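Local coordinates for protein lipoxygenase (Cyanothece sp., PDB 5EK8) that probably inserts molecular oxygen into fatty acids as a 9R-lipoxygenase, using a non-heme iron centre, at residues Lys451-Ile462 against Ala644-Leu655. Numbering follows the deposited sequence.
Sequences KYAKAANLYWQI and ALLNRKDQFAEL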
ATOM      1  N   LYS A 451       5.309 -17.973 -14.228  1.00 58.64           N
ATOM      2  CA  LYS A 451       3.907 -17.827 -13.873  1.00 60.55           C
ATOM      3  C   LYS A 451       3.498 -16.371 -13.630  1.00 56.30           C
ATOM      4  O   LYS A 451       2.435 -15.932 -14.087  1.00 59.63           O
ATOM      5  CB  LYS A 451       3.602 -18.680 -12.640  1.00 63.49           C
ATOM      6  CG  LYS A 451       2.172 -18.600 -12.150  0.67 67.80           C
ATOM      7  CD  LYS A 451       1.975 -19.523 -10.964  1.00 71.22           C
ATOM      8  CE  LYS A 451       2.399 -20.946 -11.305  1.00 73.70           C
ATOM      9  NZ  LYS A 451       2.097 -21.894 -10.195  0.99 75.39           N
ATOM     10  N   TYR A 452       4.332 -15.615 -12.921  1.00 47.44           N
ATOM     11  CA  TYR A 452       3.948 -14.255 -12.575  1.00 49.47           C
ATOM     12  C   TYR A 452       3.707 -13.387 -13.808  1.00 51.17           C
ATOM     13  O   TYR A 452       2.779 -12.588 -13.835  1.00 52.75           O
ATOM     14  CB  TYR A 452       4.987 -13.562 -11.691  1.00 49.16           C
ATOM     15  CG  TYR A 452       4.624 -12.104 -11.571  1.00 50.27           C
ATOM     16  CD1 TYR A 452       3.532 -11.710 -10.807  1.00 53.23           C
ATOM     17  CD2 TYR A 452       5.315 -11.126 -12.285  1.00 48.46           C
ATOM     18  CE1 TYR A 452       3.160 -10.385 -10.727  1.00 54.70           C
ATOM     19  CE2 TYR A 452       4.948  -9.796 -12.210  1.00 45.49           C
ATOM     20  CZ  TYR A 452       3.871  -9.436 -11.432  1.00 48.59           C
ATOM     21  OH  TYR A 452       3.491  -8.121 -11.349  1.00 50.75           O
ATOM     22  N   ALA A 453       4.557 -13.527 -14.816  1.00 50.23           N
ATOM     23  CA  ALA A 453       4.433 -12.711 -16.016  1.00 49.70           C
ATOM     24  C   ALA A 453       3.138 -13.016 -16.758  1.00 52.46           C
ATOM     25  O   ALA A 453       2.403 -12.105 -17.144  1.00 55.42           O
ATOM     26  CB  ALA A 453       5.622 -12.922 -16.920  1.00 49.72           C
ATOM     27  N   LYS A 454       2.865 -14.303 -16.951  1.00 52.34           N
ATOM     28  CA  LYS A 454       1.620 -14.740 -17.575  1.00 54.26           C
ATOM     29  C   LYS A 454       0.415 -14.164 -16.824  1.00 52.51           C
ATOM     30  O   LYS A 454      -0.464 -13.519 -17.420  1.00 52.69           O
ATOM     31  CB  LYS A 454       1.554 -16.272 -17.614  1.00 55.16           C
ATOM     32  CG  LYS A 454       2.641 -16.921 -18.469  1.00 59.25           C
ATOM     33  CD  LYS A 454       2.907 -18.362 -18.048  1.00 65.74           C
ATOM     34  CE  LYS A 454       2.261 -19.372 -18.987  1.00 70.01           C
ATOM     35  NZ  LYS A 454       2.934 -19.403 -20.317  1.00 72.52           N
ATOM     36  N   ALA A 455       0.398 -14.388 -15.512  1.00 47.96           N
ATOM     37  CA  ALA A 455      -0.671 -13.892 -14.648  1.00 47.86           C
ATOM     38  C   ALA A 455      -0.882 -12.386 -14.797  1.00 51.15           C
ATOM     39  O   ALA A 455      -2.002 -11.913 -15.022  1.00 52.75           O
ATOM     40  CB  ALA A 455      -0.364 -14.233 -13.205  1.00 43.20           C
ATOM     41  N   ALA A 456       0.217 -11.649 -14.685  1.00 52.44           N
ATOM     42  CA  ALA A 456       0.214 -10.194 -14.739  1.00 51.19           C
ATOM     43  C   ALA A 456      -0.303  -9.670 -16.073  1.00 53.98           C
ATOM     44  O   ALA A 456      -1.091  -8.730 -16.106  1.00 54.13           O
ATOM     45  CB  ALA A 456       1.613  -9.658 -14.471  1.00 48.56           C
ATOM     46  N   ASN A 457       0.132 -10.277 -17.172  1.00 55.47           N
ATOM     47  CA  ASN A 457      -0.320  -9.839 -18.489  1.00 57.08           C
ATOM     48  C   ASN A 457      -1.801 -10.133 -18.724  1.00 58.97           C
ATOM     49  O   ASN A 457      -2.526  -9.298 -19.282  1.00 60.94           O
ATOM     50  CB  ASN A 457       0.525 -10.484 -19.585  1.00 58.13           C
ATOM     51  CG  ASN A 457       1.733  -9.645 -19.953  1.00 60.28           C
ATOM     52  OD1 ASN A 457       1.625  -8.685 -20.721  1.00 62.00           O
ATOM     53  ND2 ASN A 457       2.890  -9.997 -19.403  1.00 58.62           N
ATOM     54  N   LEU A 458      -2.251 -11.309 -18.289  1.00 53.95           N
ATOM     55  CA  LEU A 458      -3.670 -11.654 -18.358  1.00 51.24           C
ATOM     56  C   LEU A 458      -4.508 -10.619 -17.608  1.00 52.09           C
ATOM     57  O   LEU A 458      -5.481 -10.056 -18.146  0.83 53.25           O
ATOM     58  CB  LEU A 458      -3.910 -13.044 -17.774  1.00 51.54           C
ATOM     59  CG  LEU A 458      -4.953 -13.939 -18.449  0.35 50.69           C
ATOM     60  CD1 LEU A 458      -5.076 -15.242 -17.679  0.72 49.44           C
ATOM     61  CD2 LEU A 458      -6.311 -13.251 -18.577  1.00 50.59           C
ATOM     62  N   TYR A 459      -4.113 -10.361 -16.364  1.00 52.10           N
ATOM     63  CA  TYR A 459      -4.809  -9.380 -15.540  1.00 52.92           C
ATOM     64  C   TYR A 459      -4.788  -8.004 -16.187  1.00 58.53           C
ATOM     65  O   TYR A 459      -5.770  -7.265 -16.127  1.00 60.88           O
ATOM     66  CB  TYR A 459      -4.195  -9.300 -14.143  1.00 48.84           C
ATOM     67  CG  TYR A 459      -5.053  -8.526 -13.174  1.00 45.41           C
ATOM     68  CD1 TYR A 459      -6.339  -8.955 -12.874  1.00 41.58           C
ATOM     69  CD2 TYR A 459      -4.587  -7.366 -12.567  1.00 43.10           C
ATOM     70  CE1 TYR A 459      -7.137  -8.258 -11.997  1.00 41.68           C
ATOM     71  CE2 TYR A 459      -5.379  -6.656 -11.684  1.00 41.40           C
ATOM     72  CZ  TYR A 459      -6.659  -7.109 -11.402  1.00 43.13           C
ATOM     73  OH  TYR A 459      -7.472  -6.425 -10.522  1.00 42.03           O
ATOM     74  N   TRP A 460      -3.662  -7.673 -16.809  1.00 58.34           N
ATOM     75  CA  TRP A 460      -3.492  -6.386 -17.460  1.00 56.54           C
ATOM     76  C   TRP A 460      -4.483  -6.231 -18.599  1.00 56.92           C
ATOM     77  O   TRP A 460      -5.073  -5.166 -18.765  1.00 61.01           O
ATOM     78  CB  TRP A 460      -2.060  -6.228 -17.974  1.00 59.31           C
ATOM     79  CG  TRP A 460      -1.769  -4.865 -18.526  1.00 55.65           C
ATOM     80  CD1 TRP A 460      -1.646  -4.523 -19.837  1.00 54.66           C
ATOM     81  CD2 TRP A 460      -1.573  -3.660 -17.775  1.00 56.06           C
ATOM     82  NE1 TRP A 460      -1.379  -3.181 -19.953  1.00 58.30           N
ATOM     83  CE2 TRP A 460      -1.328  -2.628 -18.701  1.00 57.36           C
ATOM     84  CE3 TRP A 460      -1.580  -3.356 -16.411  1.00 54.55           C
ATOM     85  CZ2 TRP A 460      -1.093  -1.311 -18.307  1.00 55.74           C
ATOM     86  CZ3 TRP A 460      -1.347  -2.054 -16.021  1.00 54.37           C
ATOM     87  CH2 TRP A 460      -1.107  -1.045 -16.966  1.00 55.70           C
ATOM     88  N   GLN A 461      -4.667  -7.289 -19.384  1.00 56.86           N
ATOM     89  CA  GLN A 461      -5.625  -7.240 -20.485  1.00 60.33           C
ATOM     90  C   GLN A 461      -7.049  -7.117 -19.954  1.00 61.90           C
ATOM     91  O   GLN A 461      -7.887  -6.414 -20.541  1.00 63.36           O
ATOM     92  CB  GLN A 461      -5.486  -8.472 -21.381  1.00 61.28           C
ATOM     93  CG  GLN A 461      -4.713  -8.206 -22.672  0.80 64.00           C
ATOM     94  CD  GLN A 461      -3.386  -7.496 -22.432  1.00 62.16           C
ATOM     95  OE1 GLN A 461      -2.446  -8.072 -21.878  0.73 65.33           O
ATOM     96  NE2 GLN A 461      -3.308  -6.234 -22.845  1.00 57.48           N
ATOM     97  N   ILE A 462      -7.319  -7.784 -18.835  1.00 61.30           N
ATOM     98  CA  ILE A 462      -8.610  -7.618 -18.168  1.00 60.68           C
ATOM     99  C   ILE A 462      -8.850  -6.153 -17.786  1.00 56.45           C
ATOM    100  O   ILE A 462      -9.915  -5.589 -18.063  1.00 51.90           O
ATOM    101  CB  ILE A 462      -8.719  -8.489 -16.908  1.00 63.65           C
ATOM    102  CG1 ILE A 462      -8.660  -9.970 -17.278  1.00 67.48           C
ATOM    103  CG2 ILE A 462     -10.016  -8.202 -16.178  1.00 63.33           C
ATOM    104  CD1 ILE A 462      -8.682 -10.883 -16.082  1.00 66.04           C
ATOM    105  N   ALA A 644     -15.580  -9.042 -15.790  1.00 60.04           N
ATOM    106  CA  ALA A 644     -14.404  -9.184 -16.639  1.00 57.26           C
ATOM    107  C   ALA A 644     -13.431 -10.193 -16.036  1.00 56.97           C
ATOM    108  O   ALA A 644     -12.830 -11.000 -16.749  1.00 55.49           O
ATOM    109  CB  ALA A 644     -13.721  -7.837 -16.837  1.00 51.46           C
ATOM    110  N   LEU A 645     -13.278 -10.141 -14.717  1.00 56.76           N
ATOM    111  CA  LEU A 645     -12.395 -11.068 -14.015  1.00 55.90           C
ATOM    112  C   LEU A 645     -12.977 -12.484 -13.974  1.00 57.69           C
ATOM    113  O   LEU A 645     -12.267 -13.466 -14.196  1.00 56.15           O
ATOM    114  CB  LEU A 645     -12.123 -10.575 -12.592  1.00 49.12           C
ATOM    115  CG  LEU A 645     -11.230 -11.467 -11.724  1.00 42.01           C
ATOM    116  CD1 LEU A 645      -9.834 -11.599 -12.329  1.00 36.02           C
ATOM    117  CD2 LEU A 645     -11.165 -10.933 -10.298  1.00 37.51           C
ATOM    118  N   LEU A 646     -14.274 -12.576 -13.690  1.00 60.06           N
ATOM    119  CA  LEU A 646     -14.963 -13.858 -13.599  1.00 64.74           C
ATOM    120  C   LEU A 646     -14.923 -14.586 -14.932  1.00 73.17           C
ATOM    121  O   LEU A 646     -14.660 -15.787 -14.982  1.00 77.94           O
ATOM    122  CB  LEU A 646     -16.414 -13.663 -13.151  1.00 59.98           C
ATOM    123  CG  LEU A 646     -16.622 -13.266 -11.691  1.00 55.92           C
ATOM    124  CD1 LEU A 646     -18.073 -12.896 -11.415  1.00 53.29           C
ATOM    125  CD2 LEU A 646     -16.164 -14.388 -10.782  1.00 55.92           C
ATOM    126  N   ASN A 647     -15.189 -13.842 -16.004  1.00 75.74           N
ATOM    127  CA  ASN A 647     -15.120 -14.362 -17.366  1.00 80.47           C
ATOM    128  C   ASN A 647     -13.810 -15.108 -17.610  1.00 78.63           C
ATOM    129  O   ASN A 647     -13.785 -16.140 -18.280  1.00 82.38           O
ATOM    130  CB  ASN A 647     -15.284 -13.210 -18.366  1.00 89.90           C
ATOM    131  CG  ASN A 647     -15.219 -13.660 -19.817  1.00101.69           C
ATOM    132  OD1 ASN A 647     -15.336 -14.848 -20.130  1.00108.42           O
ATOM    133  ND2 ASN A 647     -15.051 -12.697 -20.718  1.00104.39           N
ATOM    134  N   ARG A 648     -12.728 -14.602 -17.031  1.00 77.74           N
ATOM    135  CA  ARG A 648     -11.418 -15.197 -17.244  1.00 81.65           C
ATOM    136  C   ARG A 648     -10.908 -15.953 -16.010  1.00 82.68           C
ATOM    137  O   ARG A 648      -9.738 -15.852 -15.650  1.00 85.13           O
ATOM    138  CB  ARG A 648     -10.419 -14.116 -17.660  1.00 84.54           C
ATOM    139  CG  ARG A 648     -11.001 -13.086 -18.623  1.00 88.88           C
ATOM    140  CD  ARG A 648     -10.125 -12.900 -19.851  1.00 94.28           C
ATOM    141  NE  ARG A 648     -10.062 -14.107 -20.671  1.00100.98           N
ATOM    142  CZ  ARG A 648      -9.422 -14.188 -21.833  1.00105.72           C
ATOM    143  NH1 ARG A 648      -8.787 -13.127 -22.315  1.00104.77           N
ATOM    144  NH2 ARG A 648      -9.418 -15.328 -22.513  1.00108.67           N
ATOM    145  N   LYS A 649     -11.792 -16.729 -15.390  1.00 81.98           N
ATOM    146  CA  LYS A 649     -11.471 -17.517 -14.199  1.00 79.24           C
ATOM    147  C   LYS A 649     -10.550 -18.705 -14.491  1.00 78.40           C
ATOM    148  O   LYS A 649      -9.604 -18.989 -13.743  1.00 77.60           O
ATOM    149  CB  LYS A 649     -12.769 -18.021 -13.561  1.00 79.32           C
ATOM    150  CG  LYS A 649     -12.593 -19.030 -12.436  1.00 78.73           C
ATOM    151  CD  LYS A 649     -13.949 -19.504 -11.935  1.00 78.84           C
ATOM    152  CE  LYS A 649     -13.820 -20.484 -10.783  1.00 79.23           C
ATOM    153  NZ  LYS A 649     -13.114 -19.885  -9.616  0.94 79.03           N
ATOM    154  N   ASP A 650     -10.835 -19.391 -15.591  1.00 79.99           N
ATOM    155  CA  ASP A 650     -10.198 -20.665 -15.890  1.00 84.42           C
ATOM    156  C   ASP A 650      -8.778 -20.532 -16.440  1.00 81.62           C
ATOM    157  O   ASP A 650      -7.950 -21.415 -16.226  1.00 80.15           O
ATOM    158  CB  ASP A 650     -11.065 -21.451 -16.870  1.00 92.24           C
ATOM    159  CG  ASP A 650     -12.516 -21.504 -16.440  1.00 99.23           C
ATOM    160  OD1 ASP A 650     -12.849 -22.325 -15.560  1.00100.51           O
ATOM    161  OD2 ASP A 650     -13.323 -20.717 -16.978  1.00103.84           O
ATOM    162  N   GLN A 651      -8.499 -19.444 -17.152  1.00 79.85           N
ATOM    163  CA  GLN A 651      -7.147 -19.201 -17.655  1.00 79.79           C
ATOM    164  C   GLN A 651      -6.231 -18.905 -16.478  1.00 74.01           C
ATOM    165  O   GLN A 651      -5.042 -19.230 -16.502  1.00 75.79           O
ATOM    166  CB  GLN A 651      -7.112 -18.042 -18.658  1.00 84.35           C
ATOM    167  CG  GLN A 651      -8.110 -18.138 -19.808  1.00 94.38           C
ATOM    168  CD  GLN A 651      -9.533 -17.813 -19.382  1.00101.59           C
ATOM    169  OE1 GLN A 651      -9.811 -17.643 -18.196  1.00106.64           O
ATOM    170  NE2 GLN A 651     -10.440 -17.728 -20.349  1.00102.00           N
ATOM    171  N   PHE A 652      -6.795 -18.283 -15.447  1.00 67.51           N
ATOM    172  CA  PHE A 652      -6.066 -18.055 -14.208  1.00 65.16           C
ATOM    173  C   PHE A 652      -5.891 -19.369 -13.464  1.00 64.81           C
ATOM    174  O   PHE A 652      -4.849 -19.611 -12.855  1.00 65.94           O
ATOM    175  CB  PHE A 652      -6.781 -17.029 -13.324  1.00 65.03           C
ATOM    176  CG  PHE A 652      -6.395 -15.607 -13.612  1.00 66.59           C
ATOM    177  CD1 PHE A 652      -5.097 -15.171 -13.398  1.00 66.72           C
ATOM    178  CD2 PHE A 652      -7.325 -14.703 -14.096  1.00 68.73           C
ATOM    179  CE1 PHE A 652      -4.735 -13.859 -13.663  1.00 63.23           C
ATOM    180  CE2 PHE A 652      -6.970 -13.391 -14.358  1.00 67.52           C
ATOM    181  CZ  PHE A 652      -5.674 -12.968 -14.140  1.00 62.73           C
ATOM    182  N   ALA A 653      -6.919 -20.213 -13.513  1.00 64.30           N
ATOM    183  CA  ALA A 653      -6.833 -21.547 -12.925  1.00 62.31           C
ATOM    184  C   ALA A 653      -5.706 -22.366 -13.567  1.00 61.66           C
ATOM    185  O   ALA A 653      -5.008 -23.121 -12.888  1.00 60.66           O
ATOM    186  CB  ALA A 653      -8.164 -22.274 -13.060  1.00 60.12           C
ATOM    187  N   GLU A 654      -5.529 -22.199 -14.876  1.00 61.95           N
ATOM    188  CA  GLU A 654      -4.494 -22.913 -15.627  1.00 64.16           C
ATOM    189  C   GLU A 654      -3.089 -22.503 -15.199  1.00 64.36           C
ATOM    190  O   GLU A 654      -2.111 -23.184 -15.509  1.00 62.64           O
ATOM    191  CB  GLU A 654      -4.665 -22.678 -17.130  1.00 65.67           C
ATOM    192  CG  GLU A 654      -5.895 -23.347 -17.726  1.00 71.35           C
ATOM    193  CD  GLU A 654      -6.149 -22.933 -19.161  1.00 75.31           C
ATOM    194  OE1 GLU A 654      -5.564 -21.923 -19.603  1.00 77.80           O
ATOM    195  OE2 GLU A 654      -6.936 -23.620 -19.846  0.83 76.75           O
ATOM    196  N   LEU A 655      -2.996 -21.380 -14.494  1.00 64.51           N
ATOM    197  CA  LEU A 655      -1.729 -20.903 -13.959  1.00 60.35           C
ATOM    198  C   LEU A 655      -1.662 -21.142 -12.454  1.00 61.62           C
ATOM    199  O   LEU A 655      -0.731 -20.697 -11.788  1.00 60.14           O
ATOM    200  CB  LEU A 655      -1.546 -19.418 -14.277  1.00 59.29           C
ATOM    201  CG  LEU A 655      -1.648 -19.050 -15.759  1.00 60.34           C
ATOM    202  CD1 LEU A 655      -1.595 -17.536 -15.956  1.00 54.88           C
ATOM    203  CD2 LEU A 655      -0.550 -19.747 -16.552  1.00 62.45           C
TER
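F652 packs as a knob into the hole formed by A455, L458, Y459 and I462 on the surface of helix 451-462, the centre of a helix-helix packing in the mainly helical catalytic domain of the lipoxygenase fold. The short helix 649-653 runs almost antiparallel to its partner, at 169°, with the axes 10.7 Å apart at closest approach. L458 CD1 stands over one face of the F652 ring, 4.0 Å from the ring centroid and 1° off the normal, a nearly centred CH-pi contact. I462 CD1 instead meets the edge in the ring plane, and CZ lies against Y459 CB. I462 approaches F652 from the opposite direction: with CG1 anti to the carbonyl carbon (chi1 -64°), its extended chain carries CD1 to the F652 edge, while CG2 packs on A644 CB at 3.8 Å. L645 CD1 fills in beside I462 CD1, at the edge of the Y459 ring. On this inner side the Y459 hydroxyl is hydrogen-bonded to T567 on helix 549-574, which also carries the iron ligand H570, and I659 touches F652.

The outer side is looser and partly exposed. There the aliphatic part of R648 crosses L458 and slides past I462, its CD 4.0 Å from L458 CD2. No hydrogen bond joins the two segments, so apolar packing carries the contact. At its far end L655 spreads its two methyls, CD1 against A455 N and K454 CB, CD2 against K454 CE at 3.7 Å. K451 runs past the L655 carbonyl and bends at chi3, so CG, CD and CE all lie beside that oxygen; its NZ stays 3.5 Å from L655 O, at an angle too poor for a hydrogen bond.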